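Local structure of diaminobutyrate-pyruvate transaminase and L-2,4-diaminobutyrate decarboxylase (Vibrio parahaemolyticus, 2QMA) at residues Asp102-His106 with Ile454-Gly458; Leu175-Arg179 with Phe260-Gly264; Trp290-Ala296 with Ala316-Asp322. The protein probably uses pyridoxal 5'-phosphate for transamination and for breaking carbon-carbon bonds, this chain being the C-terminal decarboxylase part of the longer protein. One frame throughout, in Å; residues are numbered along the deposited sequence.

Interaction 1 (Asp102-His106 with Ile454-Gly458); sequences DCIAH and IAVLG
V456 turns its CG1 anti to the backbone N (chi1 -178°) and so sets that methyl 3.7 Å from A105 CB, while C103, with SG swung to the same position (chi1 -172°), lays its sulfur alongside V456 CB. Between them lies a single beta bridge, C103 with V456, joining two loops that run in nearly the same direction. Two backbone bonds make it: V456 N gives to D102 O at 2.9 Å, and I104 N gives to V456 O, lying in the plane of that carbonyl. A105 N also comes near V456 O, but its angle is too poor for a hydrogen bond. The bridge joins the loop between helices 80-92 and 113-125 to the lead-in of strand 458-462, an outer strand of the small antiparallel C-terminal sheet.

Side chains fill both flanks. V456 packs toward C103 and A105, with P55 nearby, whereas I104 CG2 meets L457 CD2 at 3.8 Å, near F470. A105 CB is wedged against the other backbone, 3.3 Å from L457 C, and it also lies over the centre of the H106 ring, covering one face. The polar end of H106 crosses the dimer interface: NE2 is hydrogen-bonded to D133 of the second subunit. The H106 side chain is about 8 Å from that of K325, predicted to carry the cofactor, which is not attached here, so this end of the bridge lies near the presumed active site. At the other end, a water donates both to D102 OD2 at 2.6 Å and to I454 O at 2.7 Å.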
ATOM      1  N   ASP A 102     -18.022 -15.466  14.682  1.00 14.90           N
ATOM      2  CA  ASP A 102     -17.438 -16.776  14.361  1.00 15.44           C
ATOM      3  C   ASP A 102     -16.339 -16.646  13.301  1.00 15.74           C
ATOM      4  O   ASP A 102     -15.753 -17.618  12.868  1.00 15.53           O
ATOM      5  CB  ASP A 102     -18.550 -17.775  13.961  1.00 15.50           C
ATOM      6  CG  ASP A 102     -19.490 -18.097  15.126  1.00 16.38           C
ATOM      7  OD1 ASP A 102     -19.022 -18.115  16.292  1.00 21.50           O
ATOM      8  OD2 ASP A 102     -20.693 -18.336  14.856  1.00 17.03           O
ATOM      9  N   CYS A 103     -16.031 -15.406  12.940  1.00 16.31           N
ATOM     10  CA  CYS A 103     -14.829 -15.102  12.156  1.00 15.81           C
ATOM     11  C   CYS A 103     -13.674 -14.748  13.110  1.00 15.28           C
ATOM     12  O   CYS A 103     -13.626 -13.653  13.660  1.00 15.00           O
ATOM     13  CB  CYS A 103     -15.117 -13.974  11.188  1.00 15.87           C
ATOM     14  SG  CYS A 103     -13.733 -13.727  10.030  1.00 18.83           S
ATOM     15  N   ILE A 104     -12.753 -15.691  13.329  1.00 15.45           N
ATOM     16  CA  ILE A 104     -11.905 -15.629  14.517  1.00 16.27           C
ATOM     17  C   ILE A 104     -10.586 -16.366  14.329  1.00 16.25           C
ATOM     18  O   ILE A 104     -10.058 -16.940  15.289  1.00 17.97           O
ATOM     19  CB  ILE A 104     -12.690 -16.193  15.777  1.00 16.68           C
ATOM     20  CG1 ILE A 104     -12.107 -15.629  17.071  1.00 16.28           C
ATOM     21  CG2 ILE A 104     -12.730 -17.704  15.771  1.00 16.81           C
ATOM     22  CD1 ILE A 104     -12.997 -15.776  18.354  1.00 16.43           C
ATOM     23  N   ALA A 105     -10.051 -16.350  13.098  1.00 16.82           N
ATOM     24  CA  ALA A 105      -8.899 -17.163  12.737  1.00 16.01           C
ATOM     25  C   ALA A 105      -7.545 -16.430  12.856  1.00 16.40           C
ATOM     26  O   ALA A 105      -6.593 -16.968  13.440  1.00 16.76           O
ATOM     27  CB  ALA A 105      -9.051 -17.670  11.309  1.00 17.09           C
ATOM     28  N   HIS A 106      -7.479 -15.235  12.266  1.00 16.43           N
ATOM     29  CA  HIS A 106      -6.208 -14.583  11.887  1.00 17.62           C
ATOM     30  C   HIS A 106      -6.127 -13.165  12.405  1.00 18.16           C
ATOM     31  O   HIS A 106      -7.092 -12.636  12.987  1.00 17.54           O
ATOM     32  CB  HIS A 106      -6.117 -14.505  10.345  1.00 17.28           C
ATOM     33  CG  HIS A 106      -6.368 -15.810   9.652  1.00 18.69           C
ATOM     34  ND1 HIS A 106      -5.620 -16.941   9.901  1.00 17.99           N
ATOM     35  CD2 HIS A 106      -7.257 -16.152   8.693  1.00 19.52           C
ATOM     36  CE1 HIS A 106      -6.052 -17.929   9.142  1.00 20.92           C
ATOM     37  NE2 HIS A 106      -7.054 -17.482   8.409  1.00 20.00           N
ATOM     38  N   ILE A 454     -19.627 -21.739   8.686  1.00 20.05           N
ATOM     39  CA  ILE A 454     -19.996 -21.848  10.090  1.00 19.20           C
ATOM     40  C   ILE A 454     -19.000 -21.058  10.947  1.00 17.63           C
ATOM     41  O   ILE A 454     -19.377 -20.351  11.860  1.00 17.28           O
ATOM     42  CB  ILE A 454     -19.925 -23.312  10.531  1.00 18.52           C
ATOM     43  CG1 ILE A 454     -20.995 -24.132   9.805  1.00 20.13           C
ATOM     44  CG2 ILE A 454     -20.088 -23.425  12.068  1.00 21.51           C
ATOM     45  CD1 ILE A 454     -20.669 -25.657   9.861  1.00 19.68           C
ATOM     46  N   ALA A 455     -17.723 -21.198  10.627  1.00 17.10           N
ATOM     47  CA  ALA A 455     -16.680 -20.519  11.376  1.00 17.09           C
ATOM     48  C   ALA A 455     -15.412 -20.423  10.535  1.00 17.76           C
ATOM     49  O   ALA A 455     -15.095 -21.329   9.732  1.00 16.41           O
ATOM     50  CB  ALA A 455     -16.383 -21.230  12.700  1.00 16.67           C
ATOM     51  N   VAL A 456     -14.715 -19.310  10.746  1.00 18.28           N
ATOM     52  CA  VAL A 456     -13.387 -19.075  10.184  1.00 19.05           C
ATOM     53  C   VAL A 456     -12.363 -19.280  11.307  1.00 19.29           C
ATOM     54  O   VAL A 456     -12.228 -18.446  12.217  1.00 19.75           O
ATOM     55  CB  VAL A 456     -13.246 -17.680   9.520  1.00 18.56           C
ATOM     56  CG1 VAL A 456     -11.820 -17.546   8.913  1.00 21.00           C
ATOM     57  CG2 VAL A 456     -14.341 -17.487   8.409  1.00 19.09           C
ATOM     58  N   LEU A 457     -11.667 -20.412  11.248  1.00 18.64           N
ATOM     59  CA  LEU A 457     -10.769 -20.841  12.317  1.00 20.32           C
ATOM     60  C   LEU A 457      -9.343 -20.922  11.800  1.00 20.65           C
ATOM     61  O   LEU A 457      -9.129 -21.216  10.629  1.00 20.42           O
ATOM     62  CB  LEU A 457     -11.160 -22.229  12.817  1.00 20.38           C
ATOM     63  CG  LEU A 457     -12.557 -22.325  13.420  1.00 20.27           C
ATOM     64  CD1 LEU A 457     -12.895 -23.765  13.787  1.00 22.96           C
ATOM     65  CD2 LEU A 457     -12.693 -21.347  14.618  1.00 18.63           C
ATOM     66  N   GLY A 458      -8.383 -20.664  12.675  1.00 22.02           N
ATOM     67  CA  GLY A 458      -6.959 -20.771  12.288  1.00 23.37           C
ATOM     68  C   GLY A 458      -6.502 -22.223  12.414  1.00 25.00           C
ATOM     69  O   GLY A 458      -7.129 -23.010  13.113  1.00 24.18           O
TER
HETATM   70  O   HOH W   1     -21.612 -19.016  12.529  1.00 36.08           O

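Interaction 2 (Leu175-Arg179 with Phe260-Gly264); sequences LMLAR and FAIVG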
ATOM      1  N   LEU A 175      14.809  -3.736   8.430  1.00  7.63           N
ATOM      2  CA  LEU A 175      15.978  -4.572   8.184  1.00  8.03           C
ATOM      3  C   LEU A 175      16.856  -4.074   7.043  1.00  8.74           C
ATOM      4  O   LEU A 175      18.076  -4.264   7.078  1.00  9.54           O
ATOM      5  CB  LEU A 175      15.558  -6.027   7.949  1.00  8.71           C
ATOM      6  CG  LEU A 175      14.941  -6.700   9.188  1.00  8.61           C
ATOM      7  CD1 LEU A 175      14.287  -8.020   8.795  1.00 11.85           C
ATOM      8  CD2 LEU A 175      15.951  -6.948  10.289  1.00 13.01           C
HETATM    9  N   MSE A 176      16.258  -3.471   6.023  1.00  8.71           N
HETATM   10  CA  MSE A 176      17.069  -2.795   4.996  1.00 10.36           C
HETATM   11  C   MSE A 176      17.858  -1.629   5.605  1.00  9.33           C
HETATM   12  O   MSE A 176      19.021  -1.425   5.271  1.00  9.70           O
HETATM   13  CB  MSE A 176      16.222  -2.219   3.861  1.00 10.14           C
HETATM   14  CG  MSE A 176      17.100  -1.843   2.672  1.00 12.87           C
HETATM   15 SE   MSE A 176      15.954  -1.077   1.330  0.70 20.23          SE
HETATM   16  CE  MSE A 176      14.899  -2.666   1.189  1.00 20.73           C
ATOM     17  N   LEU A 177      17.236  -0.845   6.485  1.00  8.80           N
ATOM     18  CA  LEU A 177      18.009   0.234   7.167  1.00  8.51           C
ATOM     19  C   LEU A 177      19.181  -0.384   7.915  1.00  7.98           C
ATOM     20  O   LEU A 177      20.297   0.121   7.854  1.00  7.61           O
ATOM     21  CB  LEU A 177      17.162   1.104   8.107  1.00  8.44           C
ATOM     22  CG  LEU A 177      16.137   1.967   7.355  1.00 10.35           C
ATOM     23  CD1 LEU A 177      15.204   2.609   8.396  1.00  8.63           C
ATOM     24  CD2 LEU A 177      16.823   2.993   6.462  1.00 11.04           C
ATOM     25  N   ALA A 178      18.927  -1.507   8.577  1.00  7.74           N
ATOM     26  CA  ALA A 178      19.995  -2.196   9.342  1.00  9.46           C
ATOM     27  C   ALA A 178      21.131  -2.637   8.421  1.00  9.79           C
ATOM     28  O   ALA A 178      22.277  -2.507   8.778  1.00  9.57           O
ATOM     29  CB  ALA A 178      19.424  -3.385  10.103  1.00  9.62           C
ATOM     30  N   ARG A 179      20.760  -3.169   7.264  1.00 10.24           N
ATOM     31  CA  ARG A 179      21.697  -3.643   6.257  1.00 10.29           C
ATOM     32  C   ARG A 179      22.631  -2.487   5.839  1.00 10.10           C
ATOM     33  O   ARG A 179      23.841  -2.631   5.907  1.00 11.78           O
ATOM     34  CB  ARG A 179      20.933  -4.250   5.054  1.00 10.48           C
ATOM     35  CG  ARG A 179      21.879  -4.663   3.904  1.00  8.95           C
ATOM     36  CD  ARG A 179      21.076  -4.734   2.561  1.00 12.50           C
ATOM     37  NE  ARG A 179      20.692  -3.405   2.045  1.00 10.36           N
ATOM     38  CZ  ARG A 179      20.028  -3.181   0.908  1.00  9.66           C
ATOM     39  NH1 ARG A 179      19.671  -4.208   0.106  1.00  9.52           N
ATOM     40  NH2 ARG A 179      19.745  -1.923   0.523  1.00  8.95           N
ATOM     41  N   PHE A 260      24.480  -8.680  12.477  1.00 10.37           N
ATOM     42  CA  PHE A 260      24.349  -7.216  12.460  1.00 10.39           C
ATOM     43  C   PHE A 260      22.971  -6.733  12.876  1.00  9.03           C
ATOM     44  O   PHE A 260      22.767  -5.538  13.130  1.00  8.49           O
ATOM     45  CB  PHE A 260      24.656  -6.673  11.042  1.00 10.36           C
ATOM     46  CG  PHE A 260      23.567  -6.930  10.016  1.00 10.18           C
ATOM     47  CD1 PHE A 260      22.600  -5.959   9.744  1.00  9.54           C
ATOM     48  CD2 PHE A 260      23.506  -8.137   9.339  1.00 11.44           C
ATOM     49  CE1 PHE A 260      21.583  -6.186   8.768  1.00 11.06           C
ATOM     50  CE2 PHE A 260      22.515  -8.392   8.403  1.00 10.96           C
ATOM     51  CZ  PHE A 260      21.545  -7.403   8.098  1.00 10.29           C
ATOM     52  N   ALA A 261      21.998  -7.651  12.886  1.00  9.38           N
ATOM     53  CA  ALA A 261      20.661  -7.267  13.288  1.00  8.27           C
ATOM     54  C   ALA A 261      19.972  -8.395  14.025  1.00  9.12           C
ATOM     55  O   ALA A 261      20.202  -9.576  13.728  1.00  8.27           O
ATOM     56  CB  ALA A 261      19.777  -6.899  12.053  1.00 10.07           C
ATOM     57  N   ILE A 262      19.040  -8.004  14.879  1.00  7.48           N
ATOM     58  CA  ILE A 262      18.317  -9.040  15.661  1.00  7.81           C
ATOM     59  C   ILE A 262      16.862  -8.645  15.703  1.00  8.65           C
ATOM     60  O   ILE A 262      16.553  -7.486  15.975  1.00  9.62           O
ATOM     61  CB  ILE A 262      18.907  -9.225  17.115  1.00  8.46           C
ATOM     62  CG1 ILE A 262      18.149 -10.378  17.810  1.00  6.44           C
ATOM     63  CG2 ILE A 262      18.853  -7.930  17.917  1.00  8.50           C
ATOM     64  CD1 ILE A 262      18.966 -11.070  18.959  1.00  8.97           C
ATOM     65  N   VAL A 263      15.964  -9.604  15.461  1.00  8.76           N
ATOM     66  CA  VAL A 263      14.567  -9.280  15.480  1.00  9.60           C
ATOM     67  C   VAL A 263      13.929  -9.741  16.803  1.00 11.17           C
ATOM     68  O   VAL A 263      13.945 -10.954  17.117  1.00  9.70           O
ATOM     69  CB  VAL A 263      13.821  -9.871  14.247  1.00 11.41           C
ATOM     70  CG1 VAL A 263      12.332  -9.611  14.338  1.00 10.21           C
ATOM     71  CG2 VAL A 263      14.393  -9.260  12.936  1.00 10.59           C
ATOM     72  N   GLY A 264      13.379  -8.784  17.557  1.00  8.95           N
ATOM     73  CA  GLY A 264      12.567  -9.128  18.733  1.00  9.95           C
ATOM     74  C   GLY A 264      11.101  -9.127  18.337  1.00 10.61           C
ATOM     75  O   GLY A 264      10.627  -8.147  17.771  1.00 11.29           O
TER
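F260 brings one corner of its ring against the helix backbone: CE1 lies 3.5 Å from R179 N and 3.6 Å from A178 C, the latter met at the ring edge near its plane. Its chi1 of 74° holds CG between the backbone N and the carbonyl carbon, which sends the ring across to helix 167-187 from strand 258-265. The helix runs nearly antiparallel to the strand, at 159°, with the axes 8.5 Å apart. This close spacing suits the small residues that face each other in the middle, where A178 CB meets A261 CB at 4.0 Å. Toward the other end, L175 and V263 cross at about a right angle, L175 CD2 touching V263 CG2 at 3.8 Å.

Packing is looser between L175 CD2 and A261 CB, 4.2 Å apart. The far side of the helix is not a solvent face either: R179 is buried there, hydrogen-bonded to M222 O of its own chain and, in the second subunit, to S220 O and W221 O. With no hydrogen bond between them, helix and strand are joined by van der Waals contact, mostly of carbon, while the charged end of R179 lies on the other side.

Interaction 3 (Trp290-Ala296 with Ala316-Asp322); sequences WMHVDGA and AHSISVD
Two neighbouring parallel strands of the central mixed sheet, 290-295 and 318-322, meet here in the large domain of a fold-type I pyridoxal-phosphate enzyme. The backbone bonds alternate: V293 N gives to S318 O at 2.8 Å, S320 N to V293 O almost straight in line with the carbonyl, and G295 N to S320 O with a more bent geometry. At the start, M291 O receives S318 N and, weakly, H317 N.

On the face of H292 and D294, S318 OG is gripped twice, its chi1 of 56° raising the hydroxyl between two rings. W290 NE1 donates to S318 OG at 2.8 Å, the oxygen lying in the indole plane. H292 ND1 and S318 OG are hydrogen-bonded at 2.7 Å, either being able to donate. H292 NE2 goes on to N171 OD1, so both nitrogens of the imidazole are engaged and its rotation is fixed. H317 CB sits over the W290 indole, 3.3 Å from the centroid of its five-membered ring, and the two rings form an offset stack with planes at 28°. In return, W290 CA lies over one face of the H317 imidazole.

V293 and I319 share the other face, where V293 CG2 touches A316 CB at 3.6 Å. Farther along, D294 OD1 accepts A296 N in an Asx turn, and its OD2 is held by N171 ND2. A water donates to S320 OG at 2.9 Å and D294 OD1 at 2.6 Å; S320 OG is also hydrogen-bonded to N171 OD1. D322 OD2 forms a salt bridge with K325, the predicted cofactor lysine. An aspartate at the C-terminal end of one strand and a lysine just beyond its neighbour are typical of fold-type I active sites, where the aspartate pairs with the pyridine nitrogen; D294 is placed consistently with that role.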
ATOM      1  N   TRP A 290      21.801  -3.850  15.282  1.00 10.43           N
ATOM      2  CA  TRP A 290      20.501  -3.167  15.167  1.00 11.25           C
ATOM      3  C   TRP A 290      19.371  -4.087  15.682  1.00 10.72           C
ATOM      4  O   TRP A 290      19.183  -5.186  15.151  1.00 10.71           O
ATOM      5  CB  TRP A 290      20.290  -2.952  13.673  1.00 10.73           C
ATOM      6  CG  TRP A 290      19.097  -2.211  13.291  1.00 12.51           C
ATOM      7  CD1 TRP A 290      17.776  -2.652  13.339  1.00 11.50           C
ATOM      8  CD2 TRP A 290      19.064  -0.897  12.715  1.00 11.27           C
ATOM      9  NE1 TRP A 290      16.944  -1.659  12.865  1.00 12.64           N
ATOM     10  CE2 TRP A 290      17.698  -0.585  12.464  1.00 13.55           C
ATOM     11  CE3 TRP A 290      20.050   0.054  12.408  1.00 13.32           C
ATOM     12  CZ2 TRP A 290      17.289   0.659  11.936  1.00 12.54           C
ATOM     13  CZ3 TRP A 290      19.652   1.262  11.874  1.00 14.25           C
ATOM     14  CH2 TRP A 290      18.289   1.564  11.648  1.00 14.96           C
HETATM   15  N   MSE A 291      18.597  -3.625  16.669  1.00  9.92           N
HETATM   16  CA  MSE A 291      17.448  -4.377  17.113  1.00 11.07           C
HETATM   17  C   MSE A 291      16.241  -3.798  16.431  1.00 10.94           C
HETATM   18  O   MSE A 291      15.931  -2.602  16.585  1.00 11.99           O
HETATM   19  CB  MSE A 291      17.216  -4.338  18.622  1.00 10.63           C
HETATM   20  CG  MSE A 291      15.825  -5.100  18.926  1.00 12.02           C
HETATM   21 SE   MSE A 291      15.454  -5.253  20.835  0.70 15.39          SE
HETATM   22  CE  MSE A 291      15.013  -3.416  21.257  1.00 11.49           C
ATOM     23  N   HIS A 292      15.579  -4.659  15.686  1.00  8.60           N
ATOM     24  CA  HIS A 292      14.312  -4.322  15.039  1.00  8.90           C
ATOM     25  C   HIS A 292      13.223  -5.026  15.836  1.00  8.93           C
ATOM     26  O   HIS A 292      13.282  -6.261  16.030  1.00 10.87           O
ATOM     27  CB  HIS A 292      14.295  -4.723  13.535  1.00  7.88           C
ATOM     28  CG  HIS A 292      12.925  -4.583  12.922  1.00  9.35           C
ATOM     29  ND1 HIS A 292      12.366  -3.362  12.610  1.00 10.16           N
ATOM     30  CD2 HIS A 292      11.979  -5.518  12.620  1.00 11.72           C
ATOM     31  CE1 HIS A 292      11.140  -3.540  12.147  1.00 10.47           C
ATOM     32  NE2 HIS A 292      10.891  -4.839  12.104  1.00 10.95           N
ATOM     33  N   VAL A 293      12.217  -4.266  16.284  1.00  7.90           N
ATOM     34  CA  VAL A 293      11.087  -4.882  17.019  1.00  8.84           C
ATOM     35  C   VAL A 293       9.911  -5.099  16.063  1.00  9.24           C
ATOM     36  O   VAL A 293       9.375  -4.139  15.520  1.00  9.09           O
ATOM     37  CB  VAL A 293      10.645  -4.072  18.260  1.00  8.94           C
ATOM     38  CG1 VAL A 293       9.325  -4.734  18.845  1.00  9.98           C
ATOM     39  CG2 VAL A 293      11.768  -4.023  19.306  1.00  7.94           C
ATOM     40  N   ASP A 294       9.522  -6.354  15.829  1.00 11.08           N
ATOM     41  CA  ASP A 294       8.339  -6.594  15.034  1.00 12.09           C
ATOM     42  C   ASP A 294       7.110  -6.547  15.976  1.00 12.81           C
ATOM     43  O   ASP A 294       6.720  -7.564  16.608  1.00 12.48           O
ATOM     44  CB  ASP A 294       8.440  -7.932  14.276  1.00 14.04           C
ATOM     45  CG  ASP A 294       7.195  -8.227  13.393  1.00 17.39           C
ATOM     46  OD1 ASP A 294       6.221  -7.438  13.409  1.00 14.64           O
ATOM     47  OD2 ASP A 294       7.192  -9.281  12.700  1.00 20.42           O
ATOM     48  N   GLY A 295       6.474  -5.385  16.068  1.00 12.76           N
ATOM     49  CA  GLY A 295       5.309  -5.325  16.932  1.00 12.45           C
ATOM     50  C   GLY A 295       4.007  -5.284  16.194  1.00 13.80           C
ATOM     51  O   GLY A 295       3.060  -4.699  16.702  1.00 14.21           O
ATOM     52  N   ALA A 296       3.966  -5.917  15.020  1.00 15.02           N
ATOM     53  CA  ALA A 296       2.784  -5.885  14.154  1.00 15.86           C
ATOM     54  C   ALA A 296       1.545  -6.316  14.949  1.00 16.33           C
ATOM     55  O   ALA A 296       0.534  -5.618  14.901  1.00 17.03           O
ATOM     56  CB  ALA A 296       2.997  -6.714  12.860  1.00 15.51           C
ATOM     57  N   ALA A 316      14.696   0.140  20.898  1.00 12.30           N
ATOM     58  CA  ALA A 316      14.824  -0.436  19.542  1.00 12.09           C
ATOM     59  C   ALA A 316      15.460   0.548  18.583  1.00 11.95           C
ATOM     60  O   ALA A 316      15.207   1.766  18.654  1.00 13.33           O
ATOM     61  CB  ALA A 316      13.454  -0.831  19.007  1.00 11.35           C
ATOM     62  N   HIS A 317      16.242   0.033  17.649  1.00 11.59           N
ATOM     63  CA  HIS A 317      16.645   0.881  16.529  1.00 12.58           C
ATOM     64  C   HIS A 317      15.463   1.166  15.618  1.00 12.61           C
ATOM     65  O   HIS A 317      15.363   2.273  15.066  1.00 12.58           O
ATOM     66  CB  HIS A 317      17.751   0.262  15.681  1.00 12.73           C
ATOM     67  CG  HIS A 317      19.085   0.193  16.363  1.00 16.22           C
ATOM     68  ND1 HIS A 317      19.328  -0.641  17.436  1.00 14.09           N
ATOM     69  CD2 HIS A 317      20.247   0.844  16.112  1.00 16.30           C
ATOM     70  CE1 HIS A 317      20.592  -0.499  17.813  1.00 17.80           C
ATOM     71  NE2 HIS A 317      21.172   0.396  17.025  1.00 16.64           N
ATOM     72  N   SER A 318      14.607   0.139  15.413  1.00 12.00           N
ATOM     73  CA  SER A 318      13.409   0.325  14.596  1.00 11.91           C
ATOM     74  C   SER A 318      12.270  -0.509  15.156  1.00 12.08           C
ATOM     75  O   SER A 318      12.524  -1.552  15.787  1.00 11.95           O
ATOM     76  CB  SER A 318      13.689  -0.052  13.137  1.00 11.09           C
ATOM     77  OG  SER A 318      14.176  -1.390  13.002  1.00 13.68           O
ATOM     78  N   ILE A 319      11.036  -0.048  14.923  1.00 12.28           N
ATOM     79  CA  ILE A 319       9.838  -0.724  15.394  1.00 11.81           C
ATOM     80  C   ILE A 319       8.782  -0.686  14.307  1.00 13.14           C
ATOM     81  O   ILE A 319       8.446   0.392  13.790  1.00 13.47           O
ATOM     82  CB  ILE A 319       9.231  -0.031  16.602  1.00 11.35           C
ATOM     83  CG1 ILE A 319      10.244   0.069  17.786  1.00 10.56           C
ATOM     84  CG2 ILE A 319       7.910  -0.710  17.036  1.00  8.82           C
ATOM     85  CD1 ILE A 319       9.827   1.097  18.801  1.00 14.68           C
ATOM     86  N   SER A 320       8.263  -1.860  13.961  1.00 13.84           N
ATOM     87  CA  SER A 320       7.078  -1.871  13.121  1.00 16.24           C
ATOM     88  C   SER A 320       5.773  -2.032  13.934  1.00 15.28           C
ATOM     89  O   SER A 320       5.691  -2.777  14.914  1.00 13.27           O
ATOM     90  CB  SER A 320       7.190  -2.765  11.928  1.00 18.93           C
ATOM     91  OG  SER A 320       7.390  -4.094  12.249  1.00 24.31           O
ATOM     92  N   VAL A 321       4.796  -1.236  13.544  1.00 16.57           N
ATOM     93  CA  VAL A 321       3.505  -1.107  14.228  1.00 19.36           C
ATOM     94  C   VAL A 321       2.442  -1.318  13.125  1.00 19.77           C
ATOM     95  O   VAL A 321       2.492  -0.656  12.089  1.00 19.61           O
ATOM     96  CB  VAL A 321       3.305   0.328  14.850  1.00 20.97           C
ATOM     97  CG1 VAL A 321       1.982   0.376  15.615  1.00 23.85           C
ATOM     98  CG2 VAL A 321       4.478   0.750  15.727  1.00 21.62           C
ATOM     99  N   ASP A 322       1.556  -2.294  13.312  1.00 19.05           N
ATOM    100  CA  ASP A 322       0.459  -2.520  12.367  1.00 21.19           C
ATOM    101  C   ASP A 322      -0.855  -2.108  12.962  1.00 20.54           C
ATOM    102  O   ASP A 322      -1.370  -2.826  13.810  1.00 20.78           O
ATOM    103  CB  ASP A 322       0.361  -3.993  11.989  1.00 21.53           C
ATOM    104  CG  ASP A 322       0.725  -4.237  10.569  1.00 26.79           C
ATOM    105  OD1 ASP A 322       1.129  -3.246   9.916  1.00 33.23           O
ATOM    106  OD2 ASP A 322       0.634  -5.407  10.109  1.00 26.38           O
TER
HETATM  107  O   HOH W   2       5.689  -6.143  11.220  1.00 39.52           O
HETATM  108  O   HOH W   3       1.359  -3.024  16.378  1.00 35.32           O

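Overall arrangement
Interactions 2 and 3 form one continuous core: strands 258-265 and 290-295 are neighbours in the central sheet, and A178 CB also packs on the W290 indole. Their centres are about 9 Å apart, but interaction 2 is helix-on-sheet carbon packing, whereas interaction 3 is strand pairing with polar side chains that lead to the presumed cofactor site. Interaction 1, centred about 28 Å from interaction 3 and across the chain's centre, is also buried; it joins two loops at the C-terminal sheet by a short backbone bridge. Even so, 102-106 and 316-322 both lead toward K325, and interactions 1 and 2 each send a side chain, H106 or R179, to the second subunit.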